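Local coordinates for protein Sfrice_029225 (Spodoptera frugiperda, PDB 6I50) that probably acts as a trimeric cytokine of the tumour necrosis factor family that binds tumour necrosis factor receptors, at residues Y77-R91 with D133-L147. Numbering follows the deposited sequence.
Sequences YYLDSHDTISWVLHR and DRLAVRNTAGDRHSL
Asp80 OD1 accepts His145 N at 2.7 Å and, from the carboxylate's opposite face, a longer bond from His145 ND1; OD2 takes His82 N in an Asx turn and, through its syn lone pair, His82 ND1 at 2.7 Å. With an alanine here both imidazoles would probably be free to turn and His145 N would lose its acceptor. The His82 ring, thus fixed, carries the Arg144 guanidinium flat on one face, planes 9° apart. Bent at chi2 (-67°), Arg144 also turns NE and NH1 side-on to Thr84 O (3.0 Å each). At the far end Arg91 salt-bridges Asp133 OD2 through NH2 (2.9 Å) and Glu100 OE1 through NH1. Antiparallel pairing joins 84-91 to 134-139, and 77-80 pairs with 144-147 through Leu147 N to Tyr77 O and Leu79 N to His145 O. Arg138 NH1 donates to His90 ND1 (3.0 Å) on their shared face, whereas Tyr78 OH, at the Trp87 ring edge, donates to Asn139 OD1 from above the amide plane. Among apolar side chains, Leu147 CD1 lies 3.6 Å from Tyr77 CE1 and Val137 CG1 meets Trp87 CB. The contact thus spans both sheets of the TNF jelly roll, strand 100-108 flanking 84-91 and Tyr77 packing on Ala106 of the second subunit.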
loop_
_atom_site.group_PDB
_atom_site.type_symbol
_atom_site.label_atom_id
_atom_site.label_comp_id
_atom_site.label_asym_id
_atom_site.label_seq_id
_atom_site.Cartn_x
_atom_site.Cartn_y
_atom_site.Cartn_z
ATOM N N TYR A 77 10.637 7.853 1.863
ATOM C CA TYR A 77 10.323 9.165 1.304
ATOM C C TYR A 77 11.635 9.787 0.837
ATOM O O TYR A 77 12.446 10.233 1.650
ATOM C CB TYR A 77 9.618 10.017 2.354
ATOM C CG TYR A 77 8.967 11.292 1.862
ATOM C CD1 TYR A 77 9.731 12.368 1.431
ATOM C CD2 TYR A 77 7.586 11.440 1.891
ATOM C CE1 TYR A 77 9.138 13.542 1.010
ATOM C CE2 TYR A 77 6.985 12.614 1.471
ATOM C CZ TYR A 77 7.765 13.658 1.037
ATOM O OH TYR A 77 7.174 14.830 0.621
ATOM N N TYR A 78 11.842 9.818 -0.476
ATOM C CA TYR A 78 13.062 10.387 -1.034
ATOM C C TYR A 78 12.911 11.882 -1.265
ATOM O O TYR A 78 11.842 12.367 -1.646
ATOM C CB TYR A 78 13.424 9.705 -2.356
ATOM C CG TYR A 78 13.766 8.240 -2.210
ATOM C CD1 TYR A 78 15.061 7.829 -1.919
ATOM C CD2 TYR A 78 12.789 7.266 -2.361
ATOM C CE1 TYR A 78 15.368 6.479 -1.785
ATOM C CE2 TYR A 78 13.084 5.927 -2.236
ATOM C CZ TYR A 78 14.371 5.537 -1.946
ATOM O OH TYR A 78 14.645 4.192 -1.824
ATOM N N LEU A 79 13.998 12.609 -1.032
ATOM C CA LEU A 79 14.119 14.017 -1.403
ATOM C C LEU A 79 15.480 14.062 -2.084
ATOM O O LEU A 79 16.510 14.256 -1.434
ATOM C CB LEU A 79 14.020 14.954 -0.197
ATOM C CG LEU A 79 14.015 16.447 -0.537
ATOM C CD1 LEU A 79 12.999 16.727 -1.631
ATOM C CD2 LEU A 79 13.720 17.288 0.691
ATOM N N ASP A 80 15.480 13.837 -3.394
ATOM C CA ASP A 80 16.702 13.463 -4.083
ATOM C C ASP A 80 16.638 13.989 -5.507
ATOM O O ASP A 80 15.556 14.221 -6.053
ATOM C CB ASP A 80 16.888 11.940 -4.065
ATOM C CG ASP A 80 18.301 11.518 -4.406
ATOM O OD1 ASP A 80 19.132 11.396 -3.483
ATOM O OD2 ASP A 80 18.575 11.300 -5.604
ATOM N N SER A 81 17.811 14.167 -6.107
ATOM C CA SER A 81 17.892 14.719 -7.452
ATOM C C SER A 81 18.123 13.661 -8.526
ATOM O O SER A 81 18.137 14.004 -9.710
ATOM C CB SER A 81 18.998 15.781 -7.525
ATOM O OG SER A 81 20.246 15.242 -7.137
ATOM N N HIS A 82 18.301 12.394 -8.157
ATOM C CA HIS A 82 18.496 11.354 -9.161
ATOM C C HIS A 82 17.201 11.067 -9.917
ATOM O O HIS A 82 16.097 11.239 -9.393
ATOM C CB HIS A 82 19.016 10.071 -8.513
ATOM C CG HIS A 82 20.450 10.150 -8.098
ATOM N ND1 HIS A 82 20.839 10.561 -6.843
ATOM C CD2 HIS A 82 21.592 9.901 -8.783
ATOM C CE1 HIS A 82 22.158 10.550 -6.767
ATOM N NE2 HIS A 82 22.640 10.158 -7.933
ATOM N N ASP A 83 17.348 10.624 -11.170
ATOM C CA ASP A 83 16.179 10.318 -11.988
ATOM C C ASP A 83 15.424 9.109 -11.457
ATOM O O ASP A 83 14.192 9.065 -11.553
ATOM C CB ASP A 83 16.591 10.075 -13.439
ATOM C CG ASP A 83 16.881 11.362 -14.192
ATOM O OD1 ASP A 83 16.529 12.448 -13.686
ATOM O OD2 ASP A 83 17.461 11.284 -15.296
ATOM N N THR A 84 16.133 8.130 -10.895
ATOM C CA THR A 84 15.527 6.905 -10.396
ATOM C C THR A 84 15.846 6.729 -8.922
ATOM O O THR A 84 17.005 6.866 -8.510
ATOM C CB THR A 84 16.024 5.688 -11.179
ATOM O OG1 THR A 84 15.684 5.836 -12.565
ATOM C CG2 THR A 84 15.409 4.411 -10.636
ATOM N N ILE A 85 14.817 6.437 -8.132
ATOM C CA ILE A 85 14.969 6.053 -6.738
ATOM C C ILE A 85 14.278 4.708 -6.564
ATOM O O ILE A 85 13.209 4.470 -7.139
ATOM C CB ILE A 85 14.401 7.120 -5.778
ATOM C CG1 ILE A 85 13.007 7.576 -6.213
ATOM C CG2 ILE A 85 15.323 8.333 -5.732
ATOM C CD1 ILE A 85 11.878 6.888 -5.485
ATOM N N SER A 86 14.910 3.816 -5.807
ATOM C CA SER A 86 14.378 2.471 -5.659
ATOM C C SER A 86 14.958 1.856 -4.397
ATOM O O SER A 86 16.119 2.103 -4.055
ATOM C CB SER A 86 14.704 1.615 -6.891
ATOM O OG SER A 86 14.239 0.281 -6.744
ATOM N N TRP A 87 14.141 1.070 -3.703
ATOM C CA TRP A 87 14.606 0.317 -2.547
ATOM C C TRP A 87 14.260 -1.159 -2.696
ATOM O O TRP A 87 13.368 -1.546 -3.464
ATOM C CB TRP A 87 14.035 0.865 -1.222
ATOM C CG TRP A 87 12.532 0.912 -1.092
ATOM C CD1 TRP A 87 11.743 2.023 -1.163
ATOM C CD2 TRP A 87 11.655 -0.186 -0.804
ATOM N NE1 TRP A 87 10.422 1.686 -0.952
ATOM C CE2 TRP A 87 10.341 0.334 -0.734
ATOM C CE3 TRP A 87 11.849 -1.558 -0.608
ATOM C CZ2 TRP A 87 9.230 -0.471 -0.485
ATOM C CZ3 TRP A 87 10.744 -2.357 -0.362
ATOM C CH2 TRP A 87 9.451 -1.811 -0.307
ATOM N N VAL A 88 14.995 -1.981 -1.943
ATOM C CA VAL A 88 14.761 -3.418 -1.857
ATOM C C VAL A 88 14.674 -3.810 -0.389
ATOM O O VAL A 88 15.365 -3.241 0.462
ATOM C CB VAL A 88 15.861 -4.238 -2.568
ATOM C CG1 VAL A 88 15.671 -4.171 -4.080
ATOM C CG2 VAL A 88 17.235 -3.742 -2.172
ATOM N N LEU A 89 13.811 -4.780 -0.097
ATOM C CA LEU A 89 13.687 -5.348 1.236
ATOM C C LEU A 89 14.502 -6.637 1.268
ATOM O O LEU A 89 14.185 -7.581 0.544
ATOM C CB LEU A 89 12.216 -5.622 1.558
ATOM C CG LEU A 89 11.967 -6.263 2.921
ATOM C CD1 LEU A 89 12.357 -5.306 4.039
ATOM C CD2 LEU A 89 10.517 -6.699 3.077
ATOM N N HIS A 90 15.551 -6.669 2.089
ATOM C CA HIS A 90 16.464 -7.805 2.156
ATOM C C HIS A 90 16.176 -8.660 3.381
ATOM O O HIS A 90 16.093 -8.144 4.498
ATOM C CB HIS A 90 17.916 -7.332 2.202
ATOM C CG HIS A 90 18.436 -6.872 0.878
ATOM N ND1 HIS A 90 19.403 -5.897 0.755
ATOM C CD2 HIS A 90 18.127 -7.258 -0.383
ATOM C CE1 HIS A 90 19.668 -5.703 -0.525
ATOM N NE2 HIS A 90 18.906 -6.516 -1.236
ATOM N N ARG A 91 16.064 -9.967 3.172
ATOM C CA ARG A 91 15.872 -10.927 4.249
ATOM C C ARG A 91 17.146 -11.739 4.441
ATOM O O ARG A 91 17.700 -12.285 3.476
ATOM C CB ARG A 91 14.695 -11.861 3.952
ATOM C CG ARG A 91 14.266 -12.690 5.158
ATOM C CD ARG A 91 14.570 -14.159 4.967
ATOM N NE ARG A 91 13.953 -14.692 3.759
ATOM C CZ ARG A 91 12.683 -15.077 3.670
ATOM N NH1 ARG A 91 12.212 -15.553 2.523
ATOM N NH2 ARG A 91 11.878 -14.986 4.722
ATOM N N ASP A 133 14.636 -14.425 11.198
ATOM C CA ASP A 133 14.879 -13.574 10.041
ATOM C C ASP A 133 15.220 -12.159 10.483
ATOM O O ASP A 133 14.687 -11.656 11.475
ATOM C CB ASP A 133 13.651 -13.514 9.135
ATOM C CG ASP A 133 13.482 -14.745 8.268
ATOM O OD1 ASP A 133 14.332 -15.659 8.318
ATOM O OD2 ASP A 133 12.479 -14.789 7.520
ATOM N N ARG A 134 16.105 -11.515 9.728
ATOM C CA ARG A 134 16.318 -10.078 9.808
ATOM C C ARG A 134 15.871 -9.447 8.496
ATOM O O ARG A 134 16.095 -10.012 7.415
ATOM C CB ARG A 134 17.784 -9.735 10.085
ATOM C CG ARG A 134 18.132 -9.640 11.564
ATOM C CD ARG A 134 17.999 -10.975 12.278
ATOM N NE ARG A 134 18.690 -10.965 13.561
ATOM C CZ ARG A 134 18.862 -12.032 14.333
ATOM N NH1 ARG A 134 18.382 -13.210 13.960
ATOM N NH2 ARG A 134 19.518 -11.924 15.487
ATOM N N LEU A 135 15.220 -8.289 8.598
ATOM C CA LEU A 135 14.774 -7.531 7.437
ATOM C C LEU A 135 15.451 -6.174 7.445
ATOM O O LEU A 135 15.447 -5.487 8.469
ATOM C CB LEU A 135 13.258 -7.342 7.434
ATOM C CG LEU A 135 12.420 -8.621 7.447
ATOM C CD1 LEU A 135 10.939 -8.264 7.547
ATOM C CD2 LEU A 135 12.685 -9.459 6.209
ATOM N N ALA A 136 16.014 -5.787 6.304
ATOM C CA ALA A 136 16.595 -4.463 6.129
ATOM C C ALA A 136 16.115 -3.879 4.811
ATOM O O ALA A 136 15.851 -4.611 3.855
ATOM C CB ALA A 136 18.128 -4.507 6.134
ATOM N N VAL A 137 16.008 -2.557 4.768
ATOM C CA VAL A 137 15.690 -1.835 3.541
ATOM C C VAL A 137 16.968 -1.180 3.043
ATOM O O VAL A 137 17.614 -0.426 3.783
ATOM C CB VAL A 137 14.593 -0.781 3.766
ATOM C CG1 VAL A 137 14.146 -0.203 2.430
ATOM C CG2 VAL A 137 13.408 -1.379 4.503
ATOM N N ARG A 138 17.335 -1.454 1.794
ATOM C CA ARG A 138 18.471 -0.804 1.156
ATOM C C ARG A 138 18.006 -0.110 -0.113
ATOM O O ARG A 138 17.066 -0.557 -0.770
ATOM C CB ARG A 138 19.584 -1.803 0.802
ATOM C CG ARG A 138 20.361 -2.323 1.996
ATOM C CD ARG A 138 21.528 -3.208 1.569
ATOM N NE ARG A 138 22.303 -3.623 2.735
ATOM C CZ ARG A 138 21.960 -4.629 3.539
ATOM N NH1 ARG A 138 20.873 -5.341 3.284
ATOM N NH2 ARG A 138 22.709 -4.932 4.593
ATOM N N ASN A 139 18.667 0.988 -0.460
ATOM C CA ASN A 139 18.462 1.547 -1.786
ATOM C C ASN A 139 19.185 0.673 -2.806
ATOM O O ASN A 139 20.173 0.002 -2.489
ATOM C CB ASN A 139 18.958 2.994 -1.838
ATOM C CG ASN A 139 18.237 3.885 -0.845
ATOM O OD1 ASN A 139 17.049 3.691 -0.563
ATOM N ND2 ASN A 139 18.954 4.860 -0.293
ATOM N N THR A 140 18.659 0.642 -4.032
ATOM C CA THR A 140 19.272 -0.199 -5.053
ATOM C C THR A 140 20.539 0.408 -5.631
ATOM O O THR A 140 21.398 -0.333 -6.119
ATOM C CB THR A 140 18.288 -0.470 -6.190
ATOM O OG1 THR A 140 18.107 0.734 -6.947
ATOM C CG2 THR A 140 16.955 -0.928 -5.636
ATOM N N ALA A 141 20.674 1.730 -5.599
ATOM C CA ALA A 141 21.845 2.409 -6.128
ATOM C C ALA A 141 22.424 3.324 -5.060
ATOM O O ALA A 141 21.744 3.724 -4.110
ATOM C CB ALA A 141 21.517 3.215 -7.389
ATOM N N GLY A 142 23.695 3.661 -5.239
ATOM C CA GLY A 142 24.421 4.347 -4.194
ATOM C C GLY A 142 23.944 5.768 -3.976
ATOM O O GLY A 142 23.541 6.473 -4.901
ATOM N N ASP A 143 23.982 6.175 -2.708
ATOM C CA ASP A 143 23.852 7.567 -2.311
ATOM C C ASP A 143 22.559 8.204 -2.795
ATOM O O ASP A 143 22.541 8.955 -3.776
ATOM C CB ASP A 143 25.063 8.350 -2.798
ATOM C CG ASP A 143 26.315 7.998 -2.025
ATOM O OD1 ASP A 143 26.513 6.798 -1.727
ATOM O OD2 ASP A 143 27.094 8.919 -1.701
ATOM N N ARG A 144 21.475 7.899 -2.100
ATOM C CA ARG A 144 20.213 8.598 -2.245
ATOM C C ARG A 144 19.885 9.245 -0.909
ATOM O O ARG A 144 20.276 8.743 0.153
ATOM C CB ARG A 144 19.085 7.649 -2.674
ATOM C CG ARG A 144 19.340 6.940 -3.995
ATOM C CD ARG A 144 19.329 7.909 -5.153
ATOM N NE ARG A 144 19.170 7.232 -6.443
ATOM C CZ ARG A 144 20.174 6.853 -7.227
ATOM N NH1 ARG A 144 19.922 6.257 -8.386
ATOM N NH2 ARG A 144 21.433 7.074 -6.863
ATOM N N HIS A 145 19.189 10.373 -0.966
ATOM C CA HIS A 145 18.756 11.080 0.228
ATOM C C HIS A 145 17.275 10.835 0.469
ATOM O O HIS A 145 16.463 10.901 -0.460
ATOM C CB HIS A 145 19.014 12.581 0.102
ATOM C CG HIS A 145 20.457 12.930 -0.075
ATOM N ND1 HIS A 145 21.130 12.734 -1.261
ATOM C CD2 HIS A 145 21.356 13.461 0.785
ATOM C CE1 HIS A 145 22.382 13.136 -1.126
ATOM N NE2 HIS A 145 22.544 13.581 0.107
ATOM N N SER A 146 16.930 10.560 1.723
ATOM C CA SER A 146 15.548 10.335 2.120
ATOM C C SER A 146 15.241 11.141 3.375
ATOM O O SER A 146 16.138 11.492 4.147
ATOM C CB SER A 146 15.261 8.846 2.361
ATOM O OG SER A 146 16.263 8.259 3.173
ATOM N N LEU A 147 13.956 11.439 3.569
ATOM C CA LEU A 147 13.493 12.163 4.751
ATOM C C LEU A 147 13.044 11.152 5.798
ATOM O O LEU A 147 12.047 10.444 5.606
ATOM C CB LEU A 147 12.361 13.124 4.398
ATOM C CG LEU A 147 12.743 14.335 3.553
ATOM C CD1 LEU A 147 11.510 15.169 3.237
ATOM C CD2 LEU A 147 13.783 15.171 4.281
HETATM O O HOH W 1 21.890 12.163 -4.008
HETATM O O HOH W 2 17.993 3.972 -5.572
#